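PDB 3NF2: putative polyprenyl synthetase from Streptomyces coelicolor, which probably acts as a magnesium-dependent prenyltransferase of the FPP/GGPP synthase family, joining isoprenyl diphosphate units into longer polyprenyl diphosphates. Local coordinates for residues A[194-198]-A[199-203]. Sequence-based numbering, arbitrary orientation. Where two conformers were deposited one is given.
Sequences IGAVL and GGADE
Ala196 and Ala201 meet where helix 173-198 ends and the chain turns back toward helix 203-230. Their methyl groups touch, CB to CB 4.1 Å, and CB of Ala201 also rests 3.4 Å from the carbonyl oxygen of Ala196. This small apolar patch is extended by Leu209, which packs on Ala196, and by Thr69, which lies against Ala201.

Four backbone hydrogen bonds, three of them weak, close the turn. The amide N of Ala201 reaches back to O of Ala196 at 3.1 Å in a fairly straight bond (N-H...O 161°). Gly200 N gives a weak bond to Val197 O, 3.3 Å. The N-H of Gly199 is divided between two weak, bent bonds, to Gly195 O at 3.0 Å and to Ala196 O at 3.1 Å, so Ala196 O accepts from two amides.

Leu198 turns its side chain off the turn: CG lies anti to the carbonyl carbon (chi1 -74°), and the side chain packs on Ala144, Val75 and Leu136. Beyond the turn, Glu203 forms a salt bridge with Arg147 of helix 139-165.

Gly200 has positive phi (99°), a backbone conformation that glycine adopts readily. Together with the bonds from Ala201 N and Gly200 N, this makes it the C-prime residue of a Schellman motif, here ending one helix of the predominantly alpha-helical isoprenoid synthase fold.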
ATOM      1  N   ILE A 194       6.869 -18.933  -5.416  1.00 50.60           N
ATOM      2  CA  ILE A 194       7.875 -17.935  -5.031  1.00 50.15           C
ATOM      3  C   ILE A 194       9.228 -18.523  -4.548  1.00 50.88           C
ATOM      4  O   ILE A 194      10.296 -18.035  -4.942  1.00 53.19           O
ATOM      5  CB  ILE A 194       7.298 -16.862  -4.046  1.00 48.28           C
ATOM      6  CG1 ILE A 194       8.178 -15.607  -4.032  1.00 48.40           C
ATOM      7  CG2 ILE A 194       7.018 -17.447  -2.635  1.00 43.26           C
ATOM      8  CD1 ILE A 194       7.602 -14.451  -3.227  1.00 54.40           C
ATOM      9  N   GLY A 195       9.175 -19.566  -3.722  1.00 49.55           N
ATOM     10  CA  GLY A 195      10.373 -20.282  -3.280  1.00 54.95           C
ATOM     11  C   GLY A 195      11.195 -20.798  -4.450  1.00 55.20           C
ATOM     12  O   GLY A 195      12.419 -20.711  -4.433  1.00 57.00           O
ATOM     13  N   ALA A 196      10.504 -21.311  -5.468  1.00 53.46           N
ATOM     14  CA  ALA A 196      11.125 -21.862  -6.669  1.00 55.35           C
ATOM     15  C   ALA A 196      11.840 -20.797  -7.473  1.00 54.29           C
ATOM     16  O   ALA A 196      12.955 -21.021  -7.952  1.00 58.26           O
ATOM     17  CB  ALA A 196      10.081 -22.549  -7.531  1.00 52.85           C
ATOM     18  N   VAL A 197      11.184 -19.646  -7.622  1.00 54.68           N
ATOM     19  CA  VAL A 197      11.772 -18.482  -8.279  1.00 54.68           C
ATOM     20  C   VAL A 197      13.032 -18.022  -7.532  1.00 58.81           C
ATOM     21  O   VAL A 197      14.024 -17.644  -8.161  1.00 55.29           O
ATOM     22  CB  VAL A 197      10.746 -17.329  -8.423  1.00 56.86           C
ATOM     23  CG1 VAL A 197      11.389 -16.092  -9.015  1.00 53.53           C
ATOM     24  CG2 VAL A 197       9.603 -17.753  -9.329  1.00 56.32           C
ATOM     25  N   LEU A 198      12.992 -18.102  -6.198  1.00 59.38           N
ATOM     26  CA  LEU A 198      14.142 -17.759  -5.353  1.00 61.18           C
ATOM     27  C   LEU A 198      15.279 -18.782  -5.473  1.00 64.11           C
ATOM     28  O   LEU A 198      16.448 -18.451  -5.255  1.00 64.06           O
ATOM     29  CB  LEU A 198      13.714 -17.592  -3.885  1.00 58.16           C
ATOM     30  CG  LEU A 198      12.929 -16.323  -3.513  1.00 58.81           C
ATOM     31  CD1 LEU A 198      12.411 -16.363  -2.071  1.00 46.49           C
ATOM     32  CD2 LEU A 198      13.756 -15.056  -3.749  1.00 53.11           C
ATOM     33  N   GLY A 199      14.924 -20.017  -5.828  1.00 66.85           N
ATOM     34  CA  GLY A 199      15.893 -21.093  -6.043  1.00 64.92           C
ATOM     35  C   GLY A 199      16.389 -21.232  -7.477  1.00 63.26           C
ATOM     36  O   GLY A 199      17.077 -22.198  -7.799  1.00 65.66           O
ATOM     37  N   GLY A 200      16.025 -20.283  -8.341  1.00 64.95           N
ATOM     38  CA  GLY A 200      16.550 -20.220  -9.711  1.00 63.44           C
ATOM     39  C   GLY A 200      15.722 -20.780 -10.866  1.00 68.23           C
ATOM     40  O   GLY A 200      16.182 -20.748 -12.012  1.00 67.55           O
ATOM     41  N   ALA A 201      14.514 -21.284 -10.580  1.00 69.70           N
ATOM     42  CA  ALA A 201      13.618 -21.871 -11.604  1.00 65.89           C
ATOM     43  C   ALA A 201      13.282 -20.912 -12.754  1.00 63.63           C
ATOM     44  O   ALA A 201      13.138 -19.707 -12.525  1.00 64.17           O
ATOM     45  CB  ALA A 201      12.338 -22.372 -10.960  1.00 68.10           C
ATOM     46  N   ASP A 202      13.153 -21.451 -13.975  1.00 61.41           N
ATOM     47  CA  ASP A 202      12.855 -20.642 -15.170  0.50 62.33           C
ATOM     48  C   ASP A 202      11.389 -20.202 -15.182  1.00 61.68           C
ATOM     49  O   ASP A 202      10.571 -20.710 -14.408  1.00 52.33           O
ATOM     50  CB  ASP A 202      13.207 -21.397 -16.470  0.50 62.94           C
ATOM     51  CG  ASP A 202      13.352 -20.465 -17.685  0.50 61.64           C
ATOM     52  OD1 ASP A 202      12.643 -20.668 -18.697  0.50 53.68           O
ATOM     53  OD2 ASP A 202      14.162 -19.517 -17.623  0.50 65.28           O
ATOM     54  N   GLU A 203      11.071 -19.267 -16.075  1.00 64.28           N
ATOM     55  CA  GLU A 203       9.759 -18.640 -16.159  1.00 71.78           C
ATOM     56  C   GLU A 203       8.609 -19.608 -16.444  1.00 74.57           C
ATOM     57  O   GLU A 203       7.475 -19.338 -16.063  1.00 76.15           O
ATOM     58  CB  GLU A 203       9.791 -17.489 -17.180  1.00 74.00           C
ATOM     59  CG  GLU A 203       9.324 -16.121 -16.625  1.00 82.62           C
ATOM     60  CD  GLU A 203      10.244 -15.535 -15.535  1.00 91.23           C
ATOM     61  OE1 GLU A 203      11.472 -15.779 -15.574  1.00 97.75           O
ATOM     62  OE2 GLU A 203       9.737 -14.819 -14.640  1.00 88.16           O
TER